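Local coordinates for protein putative acetyl-CoA acetyltransferase (Thermus thermophilus, PDB 1ULQ) that probably acts as a thiolase, an acetyl-CoA C-acyltransferase of lipid metabolism that transfers acyl groups to and from coenzyme A, at residues C[117-129]-C[138-150]. Sequence-based numbering, arbitrary orientation.
Sequences ESMSRAPYAVPKP and LVMYDTTLGWRFV
Ala125 and Tyr141 form the hydrogen-bonded antiparallel pair of a two-stranded beta hairpin, strands 124-126 and 138-142, which projects from the thiolase core as a tetramerisation arm. Ala125 N donates to Tyr141 O at 2.8 Å, in the carbonyl plane, and Tyr141 N returns a bond to Ala125 O. The neighbouring pair, Tyr124 with Asp142, is non-hydrogen-bonded; here CE2 of Tyr124 lies 3.8 Å from Asp142 CB, the ring and carboxylate planes 51° apart. The ladder is prolonged by Thr143 N, which reaches Pro123 O at 3.1 Å with an N-H...O angle of 155°, just where the chain enters the type I turn Asp142 to Leu145. Thr143 OG1 has Pro123 O and the side-chain oxygen of Asn57 as possible partners for its one proton.

Apolar contacts divide between the two faces of the ribbon. On the Tyr124 side, Met140 starts with CG anti to its carbonyl carbon (chi1 -75°), and its chain turns at the end to put CE over one face of the Tyr124 ring, 3.5 Å from CG of that ring; Met140 CG meets Val126 CG2. The Ala125 side is aromatic: Phe149 presents an edge to Ala125 CB, while Pro127 CG sits 3.7 Å from Phe149 CE2. Tyr141 CD1 lies over a face of the Phe149 ring, offset toward the rim, joining the strand to the returning loop.

At the base, Met119 lies near the predicted active-site residues His356 and Cys89. The sheet runs on across two interfaces: Tyr124 and Val126 pair with a strand of the second subunit, Leu138 and Met140 with one of the third. Asp142 OD2 accepts a hydrogen bond from Gly136 N of that third subunit.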
# COMPACT_ATOMS: atom_id res chain seq x y z
N GLU C 117 21.15 -8.92 6.65
CA GLU C 117 20.05 -9.02 5.71
C GLU C 117 18.90 -9.73 6.37
O GLU C 117 19.05 -10.88 6.80
CB GLU C 117 20.46 -9.79 4.45
CG GLU C 117 19.51 -9.61 3.27
CD GLU C 117 19.58 -8.22 2.67
OE1 GLU C 117 20.67 -7.83 2.21
OE2 GLU C 117 18.56 -7.49 2.67
N SER C 118 17.78 -9.04 6.50
CA SER C 118 16.58 -9.64 7.08
C SER C 118 15.57 -9.79 5.95
O SER C 118 14.71 -8.93 5.76
CB SER C 118 16.00 -8.75 8.18
OG SER C 118 14.67 -9.14 8.50
N MET C 119 15.67 -10.88 5.21
CA MET C 119 14.77 -11.11 4.09
C MET C 119 13.32 -11.31 4.53
O MET C 119 12.40 -11.13 3.74
CB MET C 119 15.27 -12.30 3.28
CG MET C 119 16.68 -12.09 2.76
SD MET C 119 17.24 -13.35 1.64
CE MET C 119 16.70 -12.70 0.08
N SER C 120 13.14 -11.67 5.79
CA SER C 120 11.81 -11.91 6.35
C SER C 120 11.02 -10.63 6.54
O SER C 120 9.81 -10.59 6.31
CB SER C 120 11.94 -12.62 7.70
OG SER C 120 12.72 -13.80 7.61
N ARG C 121 11.71 -9.57 6.96
CA ARG C 121 11.06 -8.30 7.21
C ARG C 121 11.19 -7.27 6.11
O ARG C 121 10.84 -6.11 6.30
CB ARG C 121 11.59 -7.71 8.51
CG ARG C 121 11.21 -8.54 9.71
CD ARG C 121 11.78 -7.99 11.00
NE ARG C 121 10.94 -8.42 12.10
CZ ARG C 121 9.91 -7.73 12.56
NH1 ARG C 121 9.59 -6.56 12.03
NH2 ARG C 121 9.17 -8.25 13.54
N ALA C 122 11.68 -7.68 4.95
CA ALA C 122 11.83 -6.75 3.84
C ALA C 122 10.46 -6.13 3.56
O ALA C 122 9.48 -6.85 3.34
CB ALA C 122 12.36 -7.49 2.61
N PRO C 123 10.37 -4.79 3.57
CA PRO C 123 9.10 -4.09 3.33
C PRO C 123 8.62 -4.14 1.89
O PRO C 123 9.16 -4.86 1.05
CB PRO C 123 9.42 -2.67 3.77
CG PRO C 123 10.83 -2.53 3.38
CD PRO C 123 11.45 -3.83 3.83
N TYR C 124 7.57 -3.36 1.63
CA TYR C 124 7.01 -3.26 0.28
C TYR C 124 7.31 -1.84 -0.17
O TYR C 124 7.34 -0.93 0.66
CB TYR C 124 5.49 -3.50 0.28
CG TYR C 124 5.05 -4.91 0.61
CD1 TYR C 124 4.42 -5.20 1.83
CD2 TYR C 124 5.17 -5.93 -0.32
CE1 TYR C 124 3.91 -6.48 2.10
CE2 TYR C 124 4.67 -7.21 -0.06
CZ TYR C 124 4.03 -7.48 1.15
OH TYR C 124 3.46 -8.72 1.36
N ALA C 125 7.56 -1.66 -1.46
CA ALA C 125 7.85 -0.34 -1.99
C ALA C 125 6.72 0.08 -2.93
O ALA C 125 6.31 -0.68 -3.80
CB ALA C 125 9.16 -0.35 -2.73
N VAL C 126 6.21 1.30 -2.73
CA VAL C 126 5.12 1.82 -3.54
C VAL C 126 5.57 3.10 -4.23
O VAL C 126 6.09 4.00 -3.58
CB VAL C 126 3.92 2.15 -2.67
CG1 VAL C 126 2.88 2.89 -3.47
CG2 VAL C 126 3.34 0.87 -2.10
N PRO C 127 5.35 3.20 -5.56
CA PRO C 127 5.73 4.37 -6.37
C PRO C 127 5.06 5.65 -5.91
O PRO C 127 4.05 5.60 -5.21
CB PRO C 127 5.29 3.98 -7.77
CG PRO C 127 5.15 2.49 -7.71
CD PRO C 127 4.56 2.27 -6.36
N LYS C 128 5.60 6.79 -6.30
CA LYS C 128 4.96 8.04 -5.93
C LYS C 128 4.15 8.53 -7.11
O LYS C 128 4.52 8.32 -8.27
CB LYS C 128 6.00 9.07 -5.54
CG LYS C 128 5.96 9.34 -4.07
CD LYS C 128 7.08 10.24 -3.70
CE LYS C 128 6.92 10.75 -2.31
NZ LYS C 128 8.01 11.74 -2.12
N PRO C 129 3.01 9.17 -6.84
CA PRO C 129 2.14 9.70 -7.90
C PRO C 129 2.89 10.80 -8.61
O PRO C 129 3.72 11.48 -8.00
CB PRO C 129 0.96 10.25 -7.13
CG PRO C 129 0.93 9.44 -5.90
CD PRO C 129 2.37 9.34 -5.53
N LEU C 138 -1.97 0.35 -8.92
CA LEU C 138 -0.56 0.51 -8.65
C LEU C 138 -0.05 -0.83 -8.16
O LEU C 138 -0.84 -1.75 -7.96
CB LEU C 138 -0.32 1.58 -7.58
CG LEU C 138 -0.60 3.02 -8.01
CD1 LEU C 138 -0.40 3.94 -6.81
CD2 LEU C 138 0.32 3.39 -9.16
N VAL C 139 1.26 -0.94 -7.99
CA VAL C 139 1.85 -2.18 -7.52
C VAL C 139 2.69 -1.97 -6.28
O VAL C 139 3.43 -0.99 -6.19
CB VAL C 139 2.74 -2.81 -8.57
CG1 VAL C 139 3.50 -3.97 -7.95
CG2 VAL C 139 1.90 -3.30 -9.72
N MET C 140 2.57 -2.88 -5.33
CA MET C 140 3.38 -2.81 -4.12
C MET C 140 4.47 -3.86 -4.29
O MET C 140 4.20 -5.04 -4.13
CB MET C 140 2.56 -3.13 -2.88
CG MET C 140 1.63 -2.00 -2.46
SD MET C 140 1.03 -2.14 -0.74
CE MET C 140 2.01 -3.45 -0.12
N TYR C 141 5.68 -3.42 -4.63
CA TYR C 141 6.81 -4.34 -4.85
C TYR C 141 7.32 -4.93 -3.55
O TYR C 141 7.55 -4.21 -2.59
CB TYR C 141 7.97 -3.64 -5.56
CG TYR C 141 7.64 -3.11 -6.94
CD1 TYR C 141 7.21 -1.81 -7.11
CD2 TYR C 141 7.72 -3.93 -8.07
CE1 TYR C 141 6.87 -1.33 -8.37
CE2 TYR C 141 7.38 -3.46 -9.34
CZ TYR C 141 6.96 -2.15 -9.48
OH TYR C 141 6.62 -1.66 -10.71
N ASP C 142 7.51 -6.24 -3.55
CA ASP C 142 8.03 -6.94 -2.38
C ASP C 142 9.56 -6.96 -2.46
O ASP C 142 10.14 -7.68 -3.29
CB ASP C 142 7.48 -8.37 -2.33
CG ASP C 142 8.06 -9.18 -1.20
OD1 ASP C 142 8.32 -8.59 -0.12
OD2 ASP C 142 8.24 -10.39 -1.38
N THR C 143 10.21 -6.15 -1.62
CA THR C 143 11.67 -6.02 -1.63
C THR C 143 12.42 -7.26 -1.19
O THR C 143 13.65 -7.27 -1.16
CB THR C 143 12.16 -4.82 -0.77
OG1 THR C 143 12.00 -5.11 0.61
CG2 THR C 143 11.37 -3.58 -1.09
N THR C 144 11.68 -8.30 -0.83
CA THR C 144 12.30 -9.55 -0.42
C THR C 144 12.76 -10.22 -1.70
O THR C 144 13.75 -10.94 -1.71
CB THR C 144 11.31 -10.53 0.25
OG1 THR C 144 10.67 -9.91 1.37
CG2 THR C 144 12.05 -11.76 0.72
N LEU C 145 12.03 -9.96 -2.78
CA LEU C 145 12.31 -10.57 -4.07
C LEU C 145 13.38 -9.87 -4.91
O LEU C 145 14.29 -9.25 -4.36
CB LEU C 145 11.01 -10.72 -4.85
CG LEU C 145 9.87 -11.41 -4.05
CD1 LEU C 145 8.65 -11.57 -4.95
CD2 LEU C 145 10.32 -12.78 -3.54
N GLY C 146 13.28 -9.97 -6.23
CA GLY C 146 14.29 -9.37 -7.09
C GLY C 146 13.94 -8.11 -7.85
O GLY C 146 13.77 -7.05 -7.27
N TRP C 147 13.86 -8.23 -9.17
CA TRP C 147 13.56 -7.09 -10.02
C TRP C 147 12.28 -6.35 -9.64
O TRP C 147 11.23 -6.96 -9.42
CB TRP C 147 13.49 -7.55 -11.47
CG TRP C 147 14.82 -7.89 -12.03
CD1 TRP C 147 15.38 -9.12 -12.12
CD2 TRP C 147 15.77 -6.97 -12.59
NE1 TRP C 147 16.63 -9.04 -12.71
CE2 TRP C 147 16.89 -7.73 -13.00
CE3 TRP C 147 15.79 -5.58 -12.78
CZ2 TRP C 147 18.02 -7.14 -13.60
CZ3 TRP C 147 16.90 -5.00 -13.37
CH2 TRP C 147 18.00 -5.78 -13.78
N ARG C 148 12.38 -5.03 -9.57
CA ARG C 148 11.25 -4.17 -9.24
C ARG C 148 11.50 -2.79 -9.82
O ARG C 148 12.64 -2.45 -10.15
CB ARG C 148 11.05 -4.13 -7.72
CG ARG C 148 12.32 -4.14 -6.86
CD ARG C 148 11.97 -4.38 -5.37
NE ARG C 148 13.02 -3.96 -4.43
CZ ARG C 148 14.09 -4.69 -4.11
NH1 ARG C 148 14.26 -5.89 -4.65
NH2 ARG C 148 14.99 -4.22 -3.26
N PHE C 149 10.44 -1.99 -9.96
CA PHE C 149 10.57 -0.66 -10.53
C PHE C 149 11.44 -0.79 -11.77
O PHE C 149 12.33 0.03 -12.02
CB PHE C 149 11.22 0.31 -9.54
CG PHE C 149 10.39 0.61 -8.31
CD1 PHE C 149 10.60 -0.09 -7.13
CD2 PHE C 149 9.44 1.63 -8.32
CE1 PHE C 149 9.89 0.22 -5.97
CE2 PHE C 149 8.72 1.95 -7.16
CZ PHE C 149 8.94 1.25 -5.99
N VAL C 150 11.19 -1.85 -12.54
CA VAL C 150 11.96 -2.12 -13.75
C VAL C 150 12.04 -0.95 -14.72
O VAL C 150 11.05 -0.27 -14.97
CB VAL C 150 11.39 -3.33 -14.51
CG1 VAL C 150 12.16 -3.56 -15.79
CG2 VAL C 150 11.44 -4.55 -13.63